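Local coordinates for protein cytosine deaminase (Klebsiella pneumoniae, PDB 4R85) that probably catalyses the hydrolytic deamination of cytosine and 5-methylcytosine at an iron(II) site inside an amidohydrolase TIM barrel, at residues K187-S190 and S191-L195; S240-C243 and A244-S247; N250-C253 and S254-R258; P271-S274 and I275-G279. One frame throughout, in Å; residues are numbered along the deposited sequence.

All four contacts are local turns of the amidohydrolase barrel, but they stand at different distances from its iron(II) and 5-methylcytosine. Contact 2 supplies the metal ligand H241, and contact 4 carries E273, whose side chain is about 4 Å from the bound base. These two meet directly, C243 SG lying 3.4 Å from S274 OG, with their centres about 11 Å apart. Contact 3 is further out on helix 250-263 and reaches contact 2 through M245 CG, 3.7 Å from C253 SG. Contact 1 touches none of the others: its centre is about 18 Å from that of contact 2, and the S191 side chain is about 13 Å from the base.

Contact 1 (K187-S190 and S191-L195); sequences KGVS and SVMFL
M193 folds back over one turn to meet V189 within helix 185-202, the helix of a beta-alpha-beta crossover that joins strand 174-175 to strand 205-209 in the TIM barrel. Along the methionine, CB rests 3.6 Å from S190 O and CG 3.5 Å from V189 O, so the inner half of the side chain runs past main-chain carbonyls. A bend at chi2 (-58°) then turns the thioether toward the preceding turn, and the terminal CE comes to 4.2 Å from V189 CG1. Backbone and side chain converge on one oxygen here, because V189 O also accepts the M193 N-H at 3.2 Å, in the carbonyl plane and with an N-H...O angle of 164°. The same flank of the helix packs on helix 220-231, V189 touching F220 and M193 touching V223 and E227. F194 instead leans on helix 160-170, and the hydroxyl of S190 is taken by E155 outside the turn. S191 is buried and spends its hydroxyl within the helix: with OG set between the backbone N and the carbonyl carbon (chi1 76°), it donates to G188 O at 2.7 Å, an oxygen that also takes a weak bond from V192 N at 3.3 Å.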
ATOM      1  N   LYS A 187       3.518  20.642  30.954  1.00 13.97           N
ATOM      2  CA  LYS A 187       4.538  21.152  30.044  1.00 11.39           C
ATOM      3  C   LYS A 187       4.136  20.984  28.585  1.00 12.89           C
ATOM      4  O   LYS A 187       4.521  21.777  27.724  1.00 12.72           O
ATOM      5  CB  LYS A 187       5.899  20.510  30.342  1.00 11.59           C
ATOM      6  CG  LYS A 187       6.516  21.107  31.598  1.00 12.13           C
ATOM      7  CD  LYS A 187       7.901  20.578  31.897  1.00 18.76           C
ATOM      8  CE  LYS A 187       8.357  21.128  33.240  1.00 26.74           C
ATOM      9  NZ  LYS A 187       9.805  20.904  33.490  1.00 29.20           N
ATOM     10  N   GLY A 188       3.351  19.949  28.307  1.00 13.35           N
ATOM     11  CA  GLY A 188       2.762  19.797  26.990  1.00 11.56           C
ATOM     12  C   GLY A 188       1.883  21.004  26.688  1.00 14.32           C
ATOM     13  O   GLY A 188       1.948  21.584  25.608  1.00 11.94           O
ATOM     14  N   VAL A 189       1.078  21.404  27.664  1.00 11.25           N
ATOM     15  CA  VAL A 189       0.172  22.536  27.459  1.00 15.06           C
ATOM     16  C   VAL A 189       0.945  23.845  27.308  1.00 13.72           C
ATOM     17  O   VAL A 189       0.667  24.629  26.397  1.00 11.29           O
ATOM     18  CB  VAL A 189      -0.885  22.634  28.579  1.00 14.17           C
ATOM     19  CG1 VAL A 189      -1.622  23.971  28.532  1.00 11.97           C
ATOM     20  CG2 VAL A 189      -1.860  21.459  28.485  1.00 12.87           C
ATOM     21  N   SER A 190       1.919  24.076  28.180  1.00 11.78           N
ATOM     22  CA  SER A 190       2.708  25.302  28.097  1.00 14.26           C
ATOM     23  C   SER A 190       3.479  25.365  26.782  1.00 14.17           C
ATOM     24  O   SER A 190       3.678  26.454  26.232  1.00 12.99           O
ATOM     25  CB  SER A 190       3.645  25.467  29.298  1.00 17.15           C
ATOM     26  OG  SER A 190       4.684  24.502  29.272  1.00 19.03           O
ATOM     27  N   SER A 191       3.895  24.208  26.260  1.00 12.01           N
ATOM     28  CA  SER A 191       4.605  24.207  24.976  1.00 11.10           C
ATOM     29  C   SER A 191       3.710  24.741  23.852  1.00 15.07           C
ATOM     30  O   SER A 191       4.172  25.477  22.974  1.00 11.71           O
ATOM     31  CB  SER A 191       5.173  22.823  24.630  1.00 11.82           C
ATOM     32  OG  SER A 191       4.172  21.922  24.177  1.00 13.54           O
ATOM     33  N   VAL A 192       2.430  24.379  23.881  1.00 13.45           N
ATOM     34  CA  VAL A 192       1.515  24.854  22.841  1.00 10.62           C
ATOM     35  C   VAL A 192       1.298  26.361  22.973  1.00 11.04           C
ATOM     36  O   VAL A 192       1.290  27.080  21.964  1.00 12.88           O
ATOM     37  CB  VAL A 192       0.173  24.089  22.839  1.00 10.33           C
ATOM     38  CG1 VAL A 192      -0.811  24.726  21.853  1.00 11.26           C
ATOM     39  CG2 VAL A 192       0.400  22.602  22.510  1.00 10.38           C
ATOM     40  N   MET A 193       1.152  26.849  24.203  1.00 11.31           N
ATOM     41  CA  MET A 193       1.002  28.294  24.416  1.00 13.37           C
ATOM     42  C   MET A 193       2.219  29.054  23.896  1.00 15.51           C
ATOM     43  O   MET A 193       2.080  30.069  23.202  1.00 14.24           O
ATOM     44  CB  MET A 193       0.771  28.618  25.894  1.00 13.51           C
ATOM     45  CG  MET A 193      -0.437  27.918  26.496  1.00 13.71           C
ATOM     46  SD  MET A 193      -1.978  28.318  25.604  1.00 18.67           S
ATOM     47  CE  MET A 193      -3.165  27.380  26.577  1.00 29.53           C
ATOM     48  N   PHE A 194       3.411  28.545  24.212  1.00 13.38           N
ATOM     49  CA  PHE A 194       4.648  29.138  23.721  1.00 12.98           C
ATOM     50  C   PHE A 194       4.733  29.179  22.193  1.00 12.84           C
ATOM     51  O   PHE A 194       5.071  30.208  21.616  1.00 12.70           O
ATOM     52  CB  PHE A 194       5.888  28.409  24.272  1.00 13.20           C
ATOM     53  CG  PHE A 194       7.158  28.807  23.575  1.00 12.77           C
ATOM     54  CD1 PHE A 194       7.798  30.001  23.905  1.00 13.38           C
ATOM     55  CD2 PHE A 194       7.684  28.028  22.551  1.00 13.17           C
ATOM     56  CE1 PHE A 194       8.963  30.394  23.246  1.00 17.22           C
ATOM     57  CE2 PHE A 194       8.858  28.415  21.889  1.00 14.76           C
ATOM     58  CZ  PHE A 194       9.492  29.597  22.239  1.00 16.63           C
ATOM     59  N   LEU A 195       4.471  28.052  21.545  1.00 11.83           N
ATOM     60  CA  LEU A 195       4.695  27.962  20.111  1.00 11.75           C
ATOM     61  C   LEU A 195       3.688  28.829  19.353  1.00 12.28           C
ATOM     62  O   LEU A 195       4.019  29.426  18.334  1.00 12.59           O
ATOM     63  CB  LEU A 195       4.683  26.510  19.613  1.00 11.25           C
ATOM     64  CG  LEU A 195       3.387  25.700  19.473  1.00 16.33           C
ATOM     65  CD1 LEU A 195       2.684  25.912  18.113  1.00 13.64           C
ATOM     66  CD2 LEU A 195       3.690  24.215  19.685  1.00 14.82           C
TER

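Contact 2 (S240-C243 and A244-S247); sequences SHTC and AMGS. With FE2 (Fe (II) ion), chain H.
T242 and M245 lie side by side and point the same way, while H241 turns from them toward the metal. The methionine leaves its backbone extended, then bends at chi3 (-60°), which brings CE to 4.0 Å from T242 OG1; nearer the main chain, M245 CB sits 3.3 Å from T242 O. The T242 hydroxyl is hydrogen-bonded to T291. The imidazole of H241 meets iron(II) at its edge, in the ring plane, through an NE2 to FE bond of 2.5 Å; H56, H58, H209 and D308 complete the site. Between the two orientations the chain makes an inverse gamma turn centred on T242 and passes into a 3-10 turn. M245 N donates to T242 O at 3.0 Å, and G246 N to C243 O at 2.9 Å. Both donors stand above the carbonyl planes, not on a lone pair. A water donates to C243 O at 2.8 Å and accepts from S247 OG, which is also hydrogen-bonded to R287. The whole loop carries the chain from strand 237-240 to helix 250-263, with T242 and M245 packed on F267 of strand 266-269 and M245 also on C253, F257 and L260 of that helix.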
ATOM      1  N   SER A 240      -0.540  17.685  12.732  1.00 14.71           N
ATOM      2  CA  SER A 240      -0.054  16.484  12.068  1.00 12.00           C
ATOM      3  C   SER A 240      -0.085  15.324  13.051  1.00 14.27           C
ATOM      4  O   SER A 240       0.049  15.536  14.250  1.00 15.75           O
ATOM      5  CB  SER A 240       1.378  16.695  11.565  1.00 12.91           C
ATOM      6  OG  SER A 240       1.429  17.608  10.471  1.00 14.70           O
ATOM      7  N   HIS A 241      -0.293  14.108  12.549  1.00 16.30           N
ATOM      8  CA  HIS A 241      -0.183  12.899  13.386  1.00 21.35           C
ATOM      9  C   HIS A 241      -1.082  12.942  14.603  1.00 26.27           C
ATOM     10  O   HIS A 241      -0.608  12.773  15.730  1.00 26.11           O
ATOM     11  CB  HIS A 241       1.215  12.735  13.982  1.00 18.09           C
ATOM     12  CG  HIS A 241       2.313  12.551  12.989  1.00 18.10           C
ATOM     13  ND1 HIS A 241       2.432  11.424  12.206  1.00 20.90           N
ATOM     14  CD2 HIS A 241       3.389  13.321  12.710  1.00 18.55           C
ATOM     15  CE1 HIS A 241       3.525  11.517  11.467  1.00 14.02           C
ATOM     16  NE2 HIS A 241       4.120  12.662  11.751  1.00 15.79           N
ATOM     17  N   THR A 242      -2.363  13.172  14.406  1.00 13.26           N
ATOM     18  CA  THR A 242      -3.289  13.122  15.523  1.00  9.18           C
ATOM     19  C   THR A 242      -3.705  11.676  15.755  1.00 11.60           C
ATOM     20  O   THR A 242      -4.889  11.375  15.822  1.00 11.15           O
ATOM     21  CB  THR A 242      -4.509  14.030  15.247  1.00 12.48           C
ATOM     22  OG1 THR A 242      -5.069  13.723  13.960  1.00 12.27           O
ATOM     23  CG2 THR A 242      -4.056  15.487  15.240  1.00 12.51           C
ATOM     24  N   CYS A 243      -2.714  10.778  15.883  1.00  9.71           N
ATOM     25  CA  CYS A 243      -2.975   9.342  16.000  1.00 11.50           C
ATOM     26  C   CYS A 243      -3.883   8.988  17.180  1.00 15.15           C
ATOM     27  O   CYS A 243      -4.722   8.084  17.084  1.00 13.05           O
ATOM     28  CB  CYS A 243      -1.660   8.571  16.119  1.00 10.86           C
ATOM     29  SG  CYS A 243      -0.541   8.874  14.728  1.00 16.73           S
ATOM     30  N   ALA A 244      -3.701   9.684  18.297  1.00  9.98           N
ATOM     31  CA  ALA A 244      -4.535   9.438  19.477  1.00 11.44           C
ATOM     32  C   ALA A 244      -6.036   9.588  19.183  1.00 12.74           C
ATOM     33  O   ALA A 244      -6.862   8.936  19.822  1.00  9.12           O
ATOM     34  CB  ALA A 244      -4.118  10.358  20.625  1.00 12.38           C
ATOM     35  N   MET A 245      -6.398  10.444  18.229  1.00 11.82           N
ATOM     36  CA  MET A 245      -7.811  10.593  17.894  1.00 10.90           C
ATOM     37  C   MET A 245      -8.415   9.254  17.449  1.00 11.59           C
ATOM     38  O   MET A 245      -9.575   8.969  17.717  1.00 11.91           O
ATOM     39  CB  MET A 245      -8.038  11.666  16.826  1.00 11.00           C
ATOM     40  CG  MET A 245      -9.513  11.994  16.656  1.00 13.35           C
ATOM     41  SD  MET A 245      -9.851  12.801  15.078  1.00 17.88           S
ATOM     42  CE  MET A 245      -8.812  14.236  15.261  1.00 13.27           C
ATOM     43  N   GLY A 246      -7.616   8.417  16.798  1.00 13.70           N
ATOM     44  CA  GLY A 246      -8.067   7.079  16.446  1.00 14.36           C
ATOM     45  C   GLY A 246      -8.322   6.160  17.634  1.00 17.50           C
ATOM     46  O   GLY A 246      -8.837   5.055  17.465  1.00 18.66           O
ATOM     47  N   SER A 247      -7.970   6.610  18.838  1.00 10.60           N
ATOM     48  CA  SER A 247      -8.292   5.860  20.044  1.00 11.30           C
ATOM     49  C   SER A 247      -9.168   6.641  21.043  1.00 12.11           C
ATOM     50  O   SER A 247      -9.409   6.156  22.152  1.00 13.26           O
ATOM     51  CB  SER A 247      -6.996   5.406  20.740  1.00 16.30           C
ATOM     52  OG  SER A 247      -6.217   4.584  19.874  1.00 14.36           O
TER
HETATM   53 FE   FE2 H 502       6.360  13.637  11.189  1.00 19.40          FE
HETATM   54  O   HOH W   1      -4.571   5.517  18.059  1.00 15.46           O

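Contact 3 (N250-C253 and S254-R258)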
ATOM      1  N   ASN A 250     -15.403   8.068  22.272  1.00 10.95           N
ATOM      2  CA  ASN A 250     -16.269   8.552  21.202  1.00 14.39           C
ATOM      3  C   ASN A 250     -17.152   9.736  21.554  1.00 15.10           C
ATOM      4  O   ASN A 250     -17.413  10.575  20.690  1.00 14.63           O
ATOM      5  CB  ASN A 250     -17.100   7.411  20.628  1.00 14.92           C
ATOM      6  CG  ASN A 250     -16.244   6.398  19.929  1.00 21.57           C
ATOM      7  OD1 ASN A 250     -15.252   6.751  19.289  1.00 13.91           O
ATOM      8  ND2 ASN A 250     -16.596   5.128  20.065  1.00 31.79           N
ATOM      9  N   ALA A 251     -17.614   9.807  22.804  1.00 11.29           N
ATOM     10  CA  ALA A 251     -18.421  10.944  23.248  1.00 16.28           C
ATOM     11  C   ALA A 251     -17.569  12.213  23.280  1.00 11.71           C
ATOM     12  O   ALA A 251     -17.988  13.282  22.804  1.00 12.76           O
ATOM     13  CB  ALA A 251     -19.036  10.668  24.618  1.00 14.54           C
ATOM     14  N   TYR A 252     -16.362  12.088  23.822  1.00 10.96           N
ATOM     15  CA  TYR A 252     -15.403  13.186  23.781  1.00 10.68           C
ATOM     16  C   TYR A 252     -15.108  13.598  22.350  1.00 12.62           C
ATOM     17  O   TYR A 252     -15.076  14.784  22.038  1.00 10.45           O
ATOM     18  CB  TYR A 252     -14.091  12.792  24.464  1.00 10.43           C
ATOM     19  CG  TYR A 252     -12.994  13.817  24.247  1.00 10.15           C
ATOM     20  CD1 TYR A 252     -13.099  15.108  24.780  1.00 13.60           C
ATOM     21  CD2 TYR A 252     -11.877  13.507  23.495  1.00 12.91           C
ATOM     22  CE1 TYR A 252     -12.096  16.052  24.574  1.00 11.93           C
ATOM     23  CE2 TYR A 252     -10.861  14.440  23.292  1.00 10.70           C
ATOM     24  CZ  TYR A 252     -10.976  15.699  23.832  1.00 13.45           C
ATOM     25  OH  TYR A 252      -9.965  16.600  23.609  1.00 14.69           O
ATOM     26  N   CYS A 253     -14.876  12.621  21.474  1.00 10.48           N
ATOM     27  CA  CYS A 253     -14.474  12.960  20.112  1.00 10.26           C
ATOM     28  C   CYS A 253     -15.583  13.702  19.368  1.00 11.91           C
ATOM     29  O   CYS A 253     -15.310  14.626  18.599  1.00 13.95           O
ATOM     30  CB  CYS A 253     -14.028  11.733  19.328  1.00  9.89           C
ATOM     31  SG  CYS A 253     -13.019  12.146  17.889  1.00 15.04           S
ATOM     32  N   SER A 254     -16.830  13.291  19.588  1.00 11.13           N
ATOM     33  CA  SER A 254     -17.960  14.006  19.015  1.00 12.81           C
ATOM     34  C   SER A 254     -17.999  15.466  19.472  1.00 14.80           C
ATOM     35  O   SER A 254     -18.242  16.380  18.664  1.00 14.25           O
ATOM     36  CB  SER A 254     -19.274  13.326  19.389  1.00 16.91           C
ATOM     37  OG  SER A 254     -20.361  13.990  18.754  1.00 23.50           O
ATOM     38  N   LYS A 255     -17.781  15.677  20.768  1.00 13.83           N
ATOM     39  CA  LYS A 255     -17.756  17.026  21.326  1.00 15.03           C
ATOM     40  C   LYS A 255     -16.596  17.826  20.742  1.00 15.31           C
ATOM     41  O   LYS A 255     -16.749  19.000  20.391  1.00 15.52           O
ATOM     42  CB  LYS A 255     -17.621  16.979  22.852  1.00 16.43           C
ATOM     43  CG  LYS A 255     -17.465  18.364  23.480  1.00 23.66           C
ATOM     44  CD  LYS A 255     -17.023  18.303  24.928  1.00 36.49           C
ATOM     45  CE  LYS A 255     -15.510  18.415  25.071  1.00 35.34           C
ATOM     46  NZ  LYS A 255     -15.039  19.834  25.192  1.00 32.86           N
ATOM     47  N   LEU A 256     -15.431  17.187  20.674  1.00 11.96           N
ATOM     48  CA  LEU A 256     -14.218  17.805  20.144  1.00 10.71           C
ATOM     49  C   LEU A 256     -14.371  18.301  18.700  1.00 13.26           C
ATOM     50  O   LEU A 256     -13.829  19.347  18.340  1.00 13.70           O
ATOM     51  CB  LEU A 256     -13.053  16.818  20.226  1.00 13.72           C
ATOM     52  CG  LEU A 256     -11.687  17.265  19.703  1.00 13.32           C
ATOM     53  CD1 LEU A 256     -11.142  18.490  20.477  1.00 11.72           C
ATOM     54  CD2 LEU A 256     -10.707  16.109  19.771  1.00 11.70           C
ATOM     55  N   PHE A 257     -15.100  17.548  17.877  1.00 12.11           N
ATOM     56  CA  PHE A 257     -15.283  17.920  16.464  1.00 12.42           C
ATOM     57  C   PHE A 257     -15.926  19.297  16.282  1.00 13.45           C
ATOM     58  O   PHE A 257     -15.723  19.959  15.265  1.00 15.01           O
ATOM     59  CB  PHE A 257     -16.113  16.862  15.716  1.00 14.11           C
ATOM     60  CG  PHE A 257     -15.279  15.882  14.941  1.00 16.78           C
ATOM     61  CD1 PHE A 257     -15.575  15.599  13.619  1.00 18.13           C
ATOM     62  CD2 PHE A 257     -14.188  15.259  15.532  1.00 14.84           C
ATOM     63  CE1 PHE A 257     -14.813  14.710  12.893  1.00 13.29           C
ATOM     64  CE2 PHE A 257     -13.419  14.352  14.819  1.00 16.64           C
ATOM     65  CZ  PHE A 257     -13.730  14.076  13.496  1.00 13.12           C
ATOM     66  N   ARG A 258     -16.716  19.725  17.254  1.00 15.74           N
ATOM     67  CA  ARG A 258     -17.327  21.042  17.155  1.00 18.01           C
ATOM     68  C   ARG A 258     -16.260  22.132  17.208  1.00 17.58           C
ATOM     69  O   ARG A 258     -16.299  23.090  16.439  1.00 12.76           O
ATOM     70  CB  ARG A 258     -18.372  21.209  18.254  1.00 19.02           C
ATOM     71  CG  ARG A 258     -19.473  20.152  18.155  1.00 25.24           C
ATOM     72  CD  ARG A 258     -20.337  20.103  19.401  1.00 26.67           C
ATOM     73  NE  ARG A 258     -21.227  21.254  19.489  1.00 27.26           N
ATOM     74  CZ  ARG A 258     -22.400  21.336  18.865  1.00 25.03           C
ATOM     75  NH1 ARG A 258     -23.152  22.422  18.996  1.00 30.21           N
ATOM     76  NH2 ARG A 258     -22.815  20.341  18.098  1.00 26.28           N
TER
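Y252 and L256, one turn apart on helix 250-263, form the close-packed side of this contact. L256 CB lies over one face of the phenol ring, offset toward its rim, and L256 CD2 approaches Y252 CE2 to 3.9 Å. The ring is further fixed from outside: R219 makes a cation-pi contact and Y248 meets it edge-to-face. Next to this pair, C253 SG reaches forward one turn to F257 CE2, 3.8 Å away; the sulfur is 4.9 Å from the F257 ring centroid and 62° off the normal, an oblique sulfur-aromatic contact. F257 adopts an unusual chi1 of -98°, which puts CD2 3.3 Å from C253 O, the oxygen that accepts the F257 N-H. The other flank is looser. A251, S254 and K255 are exposed, and the side chain of K255 meets the Y252 ring through CE, 4.1 Å from Y252 CD1, at an oblique position. N250 is partly exposed, its amide taken by R292 and by S283 of the second subunit. On both flanks ordinary helical bonds hold the backbone: L256 N to Y252 O, 2.8 Å, on the packed side and S254 N to N250 O, 3.0 Å, on the exposed one. The chemistry is thus divided: apolar and sulfur-aromatic contacts join the side chains within the turn, whereas the polar tip of Y252 is satisfied outside it, by a hydrogen bond to E222.

Contact 4 (P271-S274 and I275-G279); sequences PTES and IHLQG
The E273 carboxylate and the H276 imidazole are the flat groups here; L277 CD1 stands beside the E273 chain, and E273 O lies oblique to the H276 ring. L277 runs alongside E273, pointing the same way, and its CD1 meets E273 CG at 3.9 Å. A bend at chi2 (98°) turns the end of the glutamate so that its carboxylate oxygen OE2 is also beside L277 CD1, at 4.1 Å. OE2 is hydrogen-bonded to S309 OG, and the glutamate touches the bound 5-methylcytosine and W314, another residue of the pocket. H276 CB is 3.4 Å from E273 O. These groups ride on helix 271-277, the short helix that follows strand 266-269 of the TIM barrel and places E273 beside the bound 5-methylcytosine. Its turns are tied by I275 N to P271 O, 3.0 Å, and L277 N to E273 O, 2.8 Å, with a weaker pair of bonds from H276 N. At the C-terminal end, Q278 N donates to S274 O at 2.7 Å, and Q278 CB comes within 3.0 Å of that carbonyl oxygen. I275 CG2 presses against T272 O at 3.2 Å, and the I275 side chain continues onto H331 of the second subunit.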
ATOM      1  N   PRO A 271      -0.455   7.725   6.818  1.00 16.68           N
ATOM      2  CA  PRO A 271      -0.957   6.367   7.055  1.00 18.19           C
ATOM      3  C   PRO A 271       0.090   5.257   6.979  1.00 14.26           C
ATOM      4  O   PRO A 271      -0.006   4.334   7.781  1.00 12.12           O
ATOM      5  CB  PRO A 271      -2.032   6.189   5.965  1.00 16.95           C
ATOM      6  CG  PRO A 271      -1.675   7.184   4.900  1.00 15.12           C
ATOM      7  CD  PRO A 271      -1.100   8.357   5.650  1.00 16.49           C
ATOM      8  N   THR A 272       1.043   5.312   6.052  1.00 15.87           N
ATOM      9  CA  THR A 272       2.053   4.258   6.017  1.00 18.82           C
ATOM     10  C   THR A 272       2.931   4.338   7.260  1.00 17.17           C
ATOM     11  O   THR A 272       3.333   3.322   7.809  1.00 13.28           O
ATOM     12  CB  THR A 272       2.946   4.291   4.750  1.00 13.90           C
ATOM     13  OG1 THR A 272       3.617   5.556   4.649  1.00 16.77           O
ATOM     14  CG2 THR A 272       2.110   4.049   3.506  1.00 23.99           C
ATOM     15  N   GLU A 273       3.210   5.552   7.717  1.00 14.13           N
ATOM     16  CA  GLU A 273       4.076   5.704   8.881  1.00 14.39           C
ATOM     17  C   GLU A 273       3.350   5.233  10.132  1.00 15.17           C
ATOM     18  O   GLU A 273       3.901   4.490  10.952  1.00 14.97           O
ATOM     19  CB  GLU A 273       4.515   7.155   9.056  1.00 13.78           C
ATOM     20  CG  GLU A 273       5.625   7.315  10.059  1.00 16.04           C
ATOM     21  CD  GLU A 273       6.992   7.397   9.394  1.00 23.04           C
ATOM     22  OE1 GLU A 273       7.077   7.203   8.160  1.00 22.49           O
ATOM     23  OE2 GLU A 273       7.976   7.682  10.102  1.00 19.02           O
ATOM     24  N   SER A 274       2.102   5.652  10.265  1.00 11.17           N
ATOM     25  CA  SER A 274       1.345   5.354  11.474  1.00 13.49           C
ATOM     26  C   SER A 274       0.977   3.889  11.607  1.00 12.68           C
ATOM     27  O   SER A 274       1.005   3.343  12.705  1.00 15.35           O
ATOM     28  CB  SER A 274       0.123   6.266  11.579  1.00 20.79           C
ATOM     29  OG  SER A 274       0.580   7.590  11.810  1.00 27.04           O
ATOM     30  N   ILE A 275       0.661   3.232  10.495  1.00 12.05           N
ATOM     31  CA  ILE A 275       0.369   1.809  10.565  1.00 11.04           C
ATOM     32  C   ILE A 275       1.624   1.039  11.029  1.00  9.83           C
ATOM     33  O   ILE A 275       1.527   0.001  11.680  1.00 11.66           O
ATOM     34  CB  ILE A 275      -0.162   1.262   9.222  1.00 16.85           C
ATOM     35  CG1 ILE A 275      -0.838  -0.095   9.427  1.00 22.12           C
ATOM     36  CG2 ILE A 275       0.936   1.200   8.171  1.00 15.89           C
ATOM     37  CD1 ILE A 275      -2.224   0.027  10.078  1.00 26.78           C
ATOM     38  N   HIS A 276       2.794   1.575  10.708  1.00 11.07           N
ATOM     39  CA  HIS A 276       4.067   0.979  11.122  1.00 13.88           C
ATOM     40  C   HIS A 276       4.413   1.293  12.590  1.00 12.06           C
ATOM     41  O   HIS A 276       4.762   0.400  13.351  1.00 12.33           O
ATOM     42  CB  HIS A 276       5.178   1.465  10.173  1.00 15.05           C
ATOM     43  CG  HIS A 276       6.572   1.177  10.643  1.00 13.05           C
ATOM     44  ND1 HIS A 276       7.071  -0.103  10.781  1.00 12.32           N
ATOM     45  CD2 HIS A 276       7.588   2.014  10.966  1.00 15.85           C
ATOM     46  CE1 HIS A 276       8.324  -0.041  11.196  1.00 17.40           C
ATOM     47  NE2 HIS A 276       8.664   1.232  11.315  1.00 15.51           N
ATOM     48  N   LEU A 277       4.298   2.558  12.986  1.00 12.52           N
ATOM     49  CA  LEU A 277       4.722   2.983  14.323  1.00 11.04           C
ATOM     50  C   LEU A 277       3.652   2.802  15.400  1.00 17.59           C
ATOM     51  O   LEU A 277       3.971   2.677  16.575  1.00 16.92           O
ATOM     52  CB  LEU A 277       5.142   4.457  14.318  1.00  9.71           C
ATOM     53  CG  LEU A 277       6.366   4.859  13.502  1.00  9.68           C
ATOM     54  CD1 LEU A 277       6.631   6.329  13.728  1.00 12.63           C
ATOM     55  CD2 LEU A 277       7.596   4.023  13.921  1.00 12.57           C
ATOM     56  N   GLN A 278       2.386   2.821  15.009  1.00 14.25           N
ATOM     57  CA  GLN A 278       1.299   2.712  15.985  1.00 12.81           C
ATOM     58  C   GLN A 278       0.862   1.262  16.146  1.00 15.55           C
ATOM     59  O   GLN A 278       1.226   0.392  15.343  1.00 13.19           O
ATOM     60  CB  GLN A 278       0.091   3.572  15.560  1.00 11.55           C
ATOM     61  CG  GLN A 278       0.429   5.033  15.288  1.00 14.47           C
ATOM     62  CD  GLN A 278       1.063   5.720  16.479  1.00 20.49           C
ATOM     63  OE1 GLN A 278       0.546   5.646  17.595  1.00 22.07           O
ATOM     64  NE2 GLN A 278       2.194   6.390  16.252  1.00 15.96           N
ATOM     65  N   GLY A 279       0.055   1.008  17.174  1.00 14.33           N
ATOM     66  CA  GLY A 279      -0.385  -0.345  17.474  1.00 13.25           C
ATOM     67  C   GLY A 279       0.710  -1.226  18.056  1.00 14.89           C
ATOM     68  O   GLY A 279       0.503  -2.422  18.246  1.00 14.04           O
TER